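Local coordinates for protein caltubin, EF-hand (Lymnaea stagnalis, PDB 6VAN) that probably binds calcium through its EF-hand loops, which also accept strontium, at residues A46-R51 and N81-L86. Numbering follows the deposited sequence. Where two conformers were deposited one is given.
Sequences AAFISR and NEWFKL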
loop_
_atom_site.group_PDB
_atom_site.type_symbol
_atom_site.label_atom_id
_atom_site.label_comp_id
_atom_site.label_asym_id
_atom_site.label_seq_id
_atom_site.Cartn_x
_atom_site.Cartn_y
_atom_site.Cartn_z
ATOM N N ALA A 46 8.442 6.957 -7.864
ATOM C CA ALA A 46 7.978 7.910 -8.898
ATOM C C ALA A 46 6.662 7.425 -9.524
ATOM O O ALA A 46 5.769 8.262 -9.701
ATOM C CB ALA A 46 9.074 8.125 -9.922
ATOM N N ALA A 47 6.511 6.117 -9.794
ATOM C CA ALA A 47 5.333 5.512 -10.463
ATOM C C ALA A 47 4.099 5.566 -9.533
ATOM O O ALA A 47 2.956 5.722 -10.039
ATOM C CB ALA A 47 5.633 4.083 -10.829
ATOM N N PHE A 48 4.344 5.364 -8.240
ATOM C CA PHE A 48 3.327 5.480 -7.164
ATOM C C PHE A 48 2.731 6.894 -7.206
ATOM O O PHE A 48 1.487 7.054 -7.239
ATOM C CB PHE A 48 3.965 5.170 -5.820
ATOM C CG PHE A 48 2.981 5.097 -4.683
ATOM C CD1 PHE A 48 2.621 6.235 -3.986
ATOM C CD2 PHE A 48 2.408 3.882 -4.310
ATOM C CE1 PHE A 48 1.712 6.177 -2.938
ATOM C CE2 PHE A 48 1.506 3.828 -3.262
ATOM C CZ PHE A 48 1.167 4.973 -2.575
ATOM N N ILE A 49 3.612 7.893 -7.237
ATOM C CA ILE A 49 3.192 9.315 -7.305
ATOM C C ILE A 49 2.429 9.545 -8.624
ATOM O O ILE A 49 1.350 10.162 -8.577
ATOM C CB ILE A 49 4.400 10.265 -7.087
ATOM C CG1 ILE A 49 4.944 10.170 -5.662
ATOM C CG2 ILE A 49 4.009 11.705 -7.464
ATOM C CD1 ILE A 49 6.251 10.921 -5.393
ATOM N N SER A 50 2.929 9.042 -9.766
ATOM C CA SER A 50 2.368 9.313 -11.119
ATOM C C SER A 50 0.921 8.811 -11.250
ATOM O O SER A 50 0.128 9.487 -11.895
ATOM C CB SER A 50 3.248 8.751 -12.220
ATOM O OG SER A 50 2.578 8.783 -13.475
ATOM N N ARG A 51 0.573 7.664 -10.660
ATOM C CA ARG A 51 -0.812 7.134 -10.778
ATOM C C ARG A 51 -1.803 8.093 -10.092
ATOM O O ARG A 51 -3.005 8.066 -10.472
ATOM C CB ARG A 51 -0.924 5.711 -10.214
ATOM C CG ARG A 51 -0.656 4.629 -11.255
ATOM C CD ARG A 51 -0.440 3.257 -10.649
ATOM N NE ARG A 51 -1.331 3.046 -9.534
ATOM C CZ ARG A 51 -2.635 2.813 -9.634
ATOM N NH1 ARG A 51 -3.349 2.641 -8.536
ATOM N NH2 ARG A 51 -3.228 2.733 -10.818
ATOM N N ASN A 81 -2.084 -4.597 -8.096
ATOM C CA ASN A 81 -0.701 -4.974 -8.447
ATOM C C ASN A 81 0.304 -4.022 -7.800
ATOM O O ASN A 81 1.407 -4.444 -7.463
ATOM C CB ASN A 81 -0.558 -5.049 -9.950
ATOM C CG ASN A 81 0.677 -5.789 -10.379
ATOM O OD1 ASN A 81 1.121 -6.710 -9.713
ATOM N ND2 ASN A 81 1.195 -5.429 -11.536
ATOM N N GLU A 82 -0.036 -2.759 -7.683
ATOM C CA GLU A 82 0.890 -1.804 -7.055
ATOM C C GLU A 82 1.187 -2.235 -5.615
ATOM O O GLU A 82 2.326 -2.272 -5.245
ATOM C CB GLU A 82 0.259 -0.424 -7.060
ATOM C CG GLU A 82 1.116 0.648 -6.413
ATOM C CD GLU A 82 0.494 2.028 -6.550
ATOM O OE1 GLU A 82 -0.485 2.288 -5.847
ATOM O OE2 GLU A 82 0.974 2.800 -7.360
ATOM N N TRP A 83 0.165 -2.581 -4.843
ATOM C CA TRP A 83 0.373 -3.032 -3.440
ATOM C C TRP A 83 1.043 -4.411 -3.430
ATOM O O TRP A 83 1.840 -4.689 -2.564
ATOM C CB TRP A 83 -0.950 -3.039 -2.680
ATOM C CG TRP A 83 -1.542 -1.674 -2.556
ATOM C CD1 TRP A 83 -2.707 -1.233 -3.097
ATOM C CD2 TRP A 83 -0.973 -0.558 -1.867
ATOM N NE1 TRP A 83 -2.881 0.084 -2.821
ATOM C CE2 TRP A 83 -1.831 0.532 -2.076
ATOM C CE3 TRP A 83 0.200 -0.373 -1.137
ATOM C CZ2 TRP A 83 -1.569 1.789 -1.512
ATOM C CZ3 TRP A 83 0.454 0.865 -0.585
ATOM C CH2 TRP A 83 -0.430 1.916 -0.763
ATOM N N PHE A 84 0.687 -5.271 -4.376
ATOM C CA PHE A 84 1.341 -6.594 -4.512
ATOM C C PHE A 84 2.859 -6.385 -4.658
ATOM O O PHE A 84 3.657 -6.974 -3.911
ATOM C CB PHE A 84 0.764 -7.325 -5.717
ATOM C CG PHE A 84 1.325 -8.716 -5.919
ATOM C CD1 PHE A 84 0.872 -9.781 -5.169
ATOM C CD2 PHE A 84 2.323 -8.947 -6.868
ATOM C CE1 PHE A 84 1.384 -11.057 -5.370
ATOM C CE2 PHE A 84 2.835 -10.224 -7.052
ATOM C CZ PHE A 84 2.368 -11.269 -6.295
ATOM N N LYS A 85 3.262 -5.541 -5.609
ATOM C CA LYS A 85 4.692 -5.307 -5.898
ATOM C C LYS A 85 5.377 -4.697 -4.680
ATOM O O LYS A 85 6.542 -5.048 -4.404
ATOM C CB LYS A 85 4.853 -4.455 -7.148
ATOM C CG LYS A 85 4.422 -5.216 -8.386
ATOM C CD LYS A 85 4.894 -4.627 -9.662
ATOM C CE LYS A 85 4.295 -3.286 -9.948
ATOM N NZ LYS A 85 4.763 -2.800 -11.272
ATOM N N LEU A 86 4.719 -3.805 -3.964
ATOM C CA LEU A 86 5.360 -3.177 -2.770
ATOM C C LEU A 86 5.543 -4.205 -1.646
ATOM O O LEU A 86 6.428 -4.002 -0.817
ATOM C CB LEU A 86 4.522 -1.979 -2.330
ATOM C CG LEU A 86 4.556 -0.797 -3.290
ATOM C CD1 LEU A 86 3.720 0.333 -2.756
ATOM C CD2 LEU A 86 5.976 -0.329 -3.574
HETATM O O HOH W 1 -2.666 1.197 -6.059
#
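Phe48 (chi1 -173°) and Glu82 both set CG anti to the backbone N, which carries the phenyl ring and the carboxylate toward the facing helix of this EF-hand protein. The helices carrying them, 42-52 and 77-87, each lead into a strontium-binding loop, so the contact joins the second EF-hand to the third. Their segments run nearly antiparallel, with axes 11.9 Å apart at closest approach, so the contact is made by long side chains. Glu82 is extended beyond CG and crosses Phe48 at about a right angle, with its carbon CD 3.5 Å from Phe48 CD2. Arg51, bent at chi3, comes to the same carboxylate tip to tip: NE lies 3.2 Å from Glu82 OE2, a salt bridge whose hydrogen bond is weak, being bent to 145° at the hydrogen. OE2 sits near the guanidinium plane, at its edge, while the carboxylate itself is turned steeply away from that plane. The other oxygen, OE1, forms a salt bridge with Arg52, and the nearby positive charges of Arg51 and Arg52 would be expected to favour the ionised form of this buried carboxylate. Arg51 has a second partner in Glu78, which its NH2 meets in a salt bridge. An alanine in place of Glu82 would remove the carboxylate that Arg51 NE and Arg52 share, leaving Arg51 its bridge to Glu78, and would probably loosen the tie between the two helices. Farther along the Phe48 ring, its edge points at the face of Trp83 in an offset edge-to-face pair, the planes 79° apart, and CE2 reaches to 3.7 Å from Trp83 CH2. Leu86 CD1 adds a looser apolar touch at Phe48 CD2. One water closes the polar side, accepting from Arg51 NH1 at 2.9 Å and donating to Glu82 OE1.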